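Local structure of congerin-2 (Conger myriaster, 1IS3) at residues I9-G14 and A116-I121; S37-A42 and L63-G68. The protein binds beta-galactosides such as lactose as a homodimeric galectin, its physiological role being not yet known. All coordinates share one frame; numbering follows the deposited sequence.

Contact 1. Residues I9-G14 and A116-I121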
loop_
_atom_site.group_PDB
_atom_site.type_symbol
_atom_site.label_atom_id
_atom_site.label_comp_id
_atom_site.label_asym_id
_atom_site.label_seq_id
_atom_site.Cartn_x
_atom_site.Cartn_y
_atom_site.Cartn_z
ATOM N N ILE A 9 -0.278 7.193 -1.769
ATOM C CA ILE A 9 0.576 7.386 -0.643
ATOM C C ILE A 9 1.886 7.738 -1.364
ATOM O O ILE A 9 2.590 6.843 -1.866
ATOM C CB ILE A 9 0.700 6.092 0.204
ATOM C CG1 ILE A 9 -0.702 5.624 0.654
ATOM C CG2 ILE A 9 1.631 6.382 1.390
ATOM C CD1 ILE A 9 -0.757 4.251 1.348
ATOM N N PRO A 10 2.219 9.026 -1.469
ATOM C CA PRO A 10 3.315 9.491 -2.307
ATOM C C PRO A 10 4.653 8.815 -2.003
ATOM O O PRO A 10 5.095 8.826 -0.852
ATOM C CB PRO A 10 3.340 10.996 -2.082
ATOM C CG PRO A 10 1.893 11.322 -1.706
ATOM C CD PRO A 10 1.551 10.156 -0.798
ATOM N N PHE A 11 5.310 8.210 -3.009
ATOM C CA PHE A 11 6.677 7.682 -2.891
ATOM C C PHE A 11 7.563 8.836 -3.385
ATOM O O PHE A 11 7.650 9.152 -4.568
ATOM C CB PHE A 11 6.823 6.447 -3.777
ATOM C CG PHE A 11 8.203 5.784 -3.812
ATOM C CD1 PHE A 11 9.154 5.944 -2.792
ATOM C CD2 PHE A 11 8.512 4.946 -4.892
ATOM C CE1 PHE A 11 10.374 5.270 -2.859
ATOM C CE2 PHE A 11 9.737 4.268 -4.960
ATOM C CZ PHE A 11 10.654 4.435 -3.944
ATOM N N LYS A 12 8.160 9.526 -2.429
ATOM C CA LYS A 12 8.937 10.740 -2.650
ATOM C C LYS A 12 10.426 10.483 -2.546
ATOM O O LYS A 12 10.882 9.480 -1.982
ATOM C CB LYS A 12 8.524 11.799 -1.608
ATOM C CG LYS A 12 7.034 12.075 -1.801
ATOM C CD LYS A 12 6.497 12.628 -0.533
ATOM C CE LYS A 12 6.938 14.062 -0.460
ATOM N NZ LYS A 12 7.493 14.353 0.864
ATOM N N LEU A 13 11.157 11.428 -3.143
ATOM C CA LEU A 13 12.612 11.512 -3.087
ATOM C C LEU A 13 13.104 11.262 -1.668
ATOM O O LEU A 13 12.665 11.912 -0.702
ATOM C CB LEU A 13 12.985 12.901 -3.543
ATOM C CG LEU A 13 13.903 13.222 -4.717
ATOM C CD1 LEU A 13 13.513 12.600 -6.027
ATOM C CD2 LEU A 13 13.781 14.736 -4.916
ATOM N N GLY A 14 13.923 10.219 -1.510
ATOM C CA GLY A 14 14.495 9.959 -0.200
ATOM C C GLY A 14 13.754 8.910 0.628
ATOM O O GLY A 14 14.253 8.511 1.683
ATOM N N ALA A 116 9.905 13.711 -8.886
ATOM C CA ALA A 116 10.313 13.681 -7.498
ATOM C C ALA A 116 9.355 12.933 -6.559
ATOM O O ALA A 116 9.642 12.747 -5.376
ATOM C CB ALA A 116 10.479 15.115 -6.980
ATOM N N ALA A 117 8.213 12.498 -7.081
ATOM C CA ALA A 117 7.215 11.764 -6.290
ATOM C C ALA A 117 6.389 10.905 -7.250
ATOM O O ALA A 117 6.203 11.314 -8.426
ATOM C CB ALA A 117 6.271 12.732 -5.585
ATOM N N PHE A 118 5.873 9.752 -6.783
ATOM C CA PHE A 118 5.054 8.858 -7.611
ATOM C C PHE A 118 3.855 8.462 -6.778
ATOM O O PHE A 118 4.032 8.156 -5.589
ATOM C CB PHE A 118 5.810 7.571 -7.992
ATOM C CG PHE A 118 7.048 7.892 -8.797
ATOM C CD1 PHE A 118 6.922 8.293 -10.143
ATOM C CD2 PHE A 118 8.299 7.860 -8.181
ATOM C CE1 PHE A 118 8.069 8.674 -10.849
ATOM C CE2 PHE A 118 9.439 8.241 -8.905
ATOM C CZ PHE A 118 9.316 8.647 -10.223
ATOM N N ASN A 119 2.674 8.448 -7.396
ATOM C CA ASN A 119 1.489 8.076 -6.652
ATOM C C ASN A 119 0.939 6.678 -6.862
ATOM O O ASN A 119 -0.137 6.349 -6.316
ATOM C CB ASN A 119 0.388 9.104 -6.920
ATOM C CG ASN A 119 0.512 10.278 -5.938
ATOM O OD1 ASN A 119 1.519 10.543 -5.278
ATOM N ND2 ASN A 119 -0.510 11.103 -5.811
ATOM N N LEU A 120 1.638 5.816 -7.596
ATOM C CA LEU A 120 1.149 4.460 -7.807
ATOM C C LEU A 120 2.315 3.463 -7.849
ATOM O O LEU A 120 3.302 3.684 -8.565
ATOM C CB LEU A 120 0.364 4.374 -9.131
ATOM C CG LEU A 120 -0.169 2.980 -9.513
ATOM C CD1 LEU A 120 -1.208 2.557 -8.488
ATOM C CD2 LEU A 120 -0.804 2.983 -10.880
ATOM N N ILE A 121 2.229 2.404 -7.063
ATOM C CA ILE A 121 3.193 1.330 -7.077
ATOM C C ILE A 121 2.336 0.095 -7.312
ATOM O O ILE A 121 1.344 -0.056 -6.586
ATOM C CB ILE A 121 3.907 1.267 -5.722
ATOM C CG1 ILE A 121 4.759 2.495 -5.509
ATOM C CG2 ILE A 121 4.755 0.019 -5.672
ATOM C CD1 ILE A 121 4.527 3.023 -4.085
#
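Phe11 and Phe118, paired across two antiparallel strands, project to the same face but differ in their first torsion: CG of Phe11 stands anti to the backbone N (chi1 178°), whereas CG of Phe118 lies beside its own N, anti to the carbonyl carbon (chi1 -61°). The rings meet only loosely, Phe11 CD2 lying 4.4 Å from Phe118 CD2. On that same side the CD1 methyl of Ile121 comes to 4.1 Å from Phe11 CB. The backbones of the two phenylalanines form a hydrogen-bonded pair. Phe11 N gives a nearly straight bond to Phe118 O (2.9 Å, 173° at the hydrogen), and Phe118 N returns a more bent one to Phe11 O, which also takes a CA-H...O contact from Ala117 CA at 3.2 Å. Next along, Lys12 and Ala117 are a non-hydrogen-bonded pair on the other face, with Lys12 CG packed on the methyl of Ala117. The ladder ends where Leu13 N reaches Ala116 O at 3.0 Å; here Leu13 CD2 lies 3.9 Å from Ala116 CB. At the other end Asn119 lies alongside the Pro10 ring, its OD1 3.7 Å from Pro10 CG, at the corner that segment 116-121 turns, where Asn119 and Leu120 both face Gly35 in a classic beta bulge. Strand 10-12 thus pairs with the start of strand 117-125 in the galectin beta-sandwich. Phe92 of strand 85-92, in the facing sheet, meets both phenylalanine rings edge-to-face, Leu134 of strand 127-134 packs on Ile9, Phe11 and Ile121, and Leu129 of the second subunit touches Ile9 and Pro10.

Contact 2. Residues S37-A42 and L63-G68; sequences STDSIA and LVHNVG
At the open end of the beta hairpin formed by strands 40-48 and 57-64, Ile41 and Leu63 make an antiparallel hydrogen-bonded pair in the sugar-binding sheet of the galectin fold. Ile41 N donates to Leu63 O and Leu63 N to Ile41 O, both at 2.9 Å. Their side chains share one face, Ile41 CD1 lying 3.9 Å from Leu63 CD2, and the Leu63 branch also runs across Asp39 at about a right angle. One residue further on, the strands give way to turns, and Asp39, which follows Thr38 in a type I turn, bridges the gap. Its CG stands anti to the backbone N (chi1 -159°). OD1 of Asp39 accepts from Asn66 N at 3.1 Å, on the syn side but 31° out of the carboxylate plane. The same oxygen takes a weak, strongly bent bond from His65 ND1 at 2.7 Å, the imidazole standing almost perpendicular to the carboxylate. One water bridges Asp39 OD2 and Val64 O; another joins Ser40 OG to His65 N. Ser37 OG accepts from Asp39 N in an ST turn, and Ser40 OG is hydrogen-bonded to Glu36 OE2. Beyond Asn66, a classic beta bulge at Val67 and Gly68 opposite Val64 leads into strand 68-75. From that strand Trp69 packs on Leu63, while Tyr122 of strand 117-125 touches Thr38 and Ile41.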
loop_
_atom_site.group_PDB
_atom_site.type_symbol
_atom_site.label_atom_id
_atom_site.label_comp_id
_atom_site.label_asym_id
_atom_site.label_seq_id
_atom_site.Cartn_x
_atom_site.Cartn_y
_atom_site.Cartn_z
ATOM N N SER A 37 -0.010 5.827 -13.249
ATOM C CA SER A 37 -1.204 5.103 -13.620
ATOM C C SER A 37 -0.737 3.834 -14.352
ATOM O O SER A 37 0.458 3.669 -14.614
ATOM C CB SER A 37 -2.069 5.984 -14.557
ATOM O OG SER A 37 -1.503 6.165 -15.862
ATOM N N THR A 38 -1.626 2.935 -14.762
ATOM C CA THR A 38 -1.207 1.775 -15.525
ATOM C C THR A 38 -0.779 2.134 -16.953
ATOM O O THR A 38 -0.394 1.211 -17.695
ATOM C CB THR A 38 -2.358 0.701 -15.552
ATOM O OG1 THR A 38 -3.441 1.330 -16.216
ATOM C CG2 THR A 38 -2.725 0.124 -14.158
ATOM N N ASP A 39 -0.890 3.416 -17.366
ATOM C CA ASP A 39 -0.440 3.868 -18.678
ATOM C C ASP A 39 0.635 4.952 -18.567
ATOM O O ASP A 39 0.974 5.607 -19.558
ATOM C CB ASP A 39 -1.628 4.423 -19.515
ATOM C CG ASP A 39 -1.339 4.434 -21.016
ATOM O OD1 ASP A 39 -1.627 5.436 -21.681
ATOM O OD2 ASP A 39 -0.797 3.447 -21.511
ATOM N N SER A 40 1.201 5.175 -17.379
ATOM C CA SER A 40 2.193 6.201 -17.179
ATOM C C SER A 40 3.115 5.617 -16.115
ATOM O O SER A 40 2.794 5.683 -14.915
ATOM C CB SER A 40 1.482 7.451 -16.702
ATOM O OG SER A 40 2.473 8.452 -16.520
ATOM N N ILE A 41 4.230 4.974 -16.510
ATOM C CA ILE A 41 5.082 4.233 -15.568
ATOM C C ILE A 41 6.496 4.744 -15.745
ATOM O O ILE A 41 7.067 4.671 -16.852
ATOM C CB ILE A 41 5.023 2.680 -15.858
ATOM C CG1 ILE A 41 3.585 2.155 -15.710
ATOM C CG2 ILE A 41 5.917 1.931 -14.873
ATOM C CD1 ILE A 41 3.402 0.732 -16.258
ATOM N N ALA A 42 7.053 5.283 -14.676
ATOM C CA ALA A 42 8.414 5.801 -14.722
ATOM C C ALA A 42 9.481 4.677 -14.622
ATOM O O ALA A 42 10.576 4.752 -15.206
ATOM C CB ALA A 42 8.636 6.790 -13.569
ATOM N N LEU A 63 7.068 3.822 -19.577
ATOM C CA LEU A 63 5.892 3.838 -20.407
ATOM C C LEU A 63 5.327 5.238 -20.311
ATOM O O LEU A 63 5.076 5.718 -19.193
ATOM C CB LEU A 63 4.858 2.840 -19.904
ATOM C CG LEU A 63 3.519 2.774 -20.616
ATOM C CD1 LEU A 63 3.678 2.292 -22.043
ATOM C CD2 LEU A 63 2.643 1.766 -19.914
ATOM N N VAL A 64 5.138 5.873 -21.467
ATOM C CA VAL A 64 4.604 7.237 -21.526
ATOM C C VAL A 64 3.145 7.174 -21.974
ATOM O O VAL A 64 2.806 6.475 -22.938
ATOM C CB VAL A 64 5.460 8.074 -22.516
ATOM C CG1 VAL A 64 4.874 9.488 -22.733
ATOM C CG2 VAL A 64 6.865 8.211 -21.911
ATOM N N HIS A 65 2.280 7.904 -21.268
ATOM C CA HIS A 65 0.853 7.860 -21.507
ATOM C C HIS A 65 0.511 8.253 -22.944
ATOM O O HIS A 65 1.016 9.247 -23.459
ATOM C CB HIS A 65 0.178 8.786 -20.475
ATOM C CG HIS A 65 -1.326 8.829 -20.684
ATOM N ND1 HIS A 65 -2.208 7.834 -20.573
ATOM C CD2 HIS A 65 -1.999 9.938 -21.147
ATOM C CE1 HIS A 65 -3.388 8.279 -20.972
ATOM N NE2 HIS A 65 -3.245 9.538 -21.310
ATOM N N ASN A 66 -0.304 7.440 -23.597
ATOM C CA ASN A 66 -0.713 7.630 -24.986
ATOM C C ASN A 66 0.457 7.687 -25.951
ATOM O O ASN A 66 0.297 8.135 -27.085
ATOM C CB ASN A 66 -1.549 8.913 -25.129
ATOM C CG ASN A 66 -2.529 8.906 -26.306
ATOM O OD1 ASN A 66 -2.891 9.979 -26.848
ATOM N ND2 ASN A 66 -3.059 7.751 -26.724
ATOM N N VAL A 67 1.660 7.218 -25.572
ATOM C CA VAL A 67 2.823 7.229 -26.453
ATOM C C VAL A 67 3.400 5.807 -26.494
ATOM O O VAL A 67 3.512 5.237 -27.592
ATOM C CB VAL A 67 3.875 8.260 -25.932
ATOM C CG1 VAL A 67 5.228 8.071 -26.586
ATOM C CG2 VAL A 67 3.376 9.663 -26.233
ATOM N N GLY A 68 3.735 5.166 -25.366
ATOM C CA GLY A 68 4.242 3.807 -25.390
ATOM C C GLY A 68 5.575 3.657 -24.655
ATOM O O GLY A 68 6.060 4.564 -23.961
HETATM O O HOH W 1 0.998 4.459 -23.431
HETATM O O HOH W 2 3.159 9.505 -19.036
#

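How the contacts relate
Contacts 1 and 2 lie on the same sheet of the sandwich, their centres about 16 Å apart, and they touch directly. Phe118 CE1 comes to 3.4 Å from Ala42 CB, and Leu120 CD2 packs 3.5 Å from Ser37 CA, so two residues of contact 1 rest on segment 37-42. The hairpin of contact 2 falls within the 101 residues that separate 9-14 from 116-121. Contact 2 is the one near the sugar: the side chain of Leu63 lies about 7 Å from the bound galactose, and that of Ile41 about 4 Å from a bound MES, probably from the crystallisation liquor. Contact 1 is away from the lactose pocket, on the side reached by the second subunit.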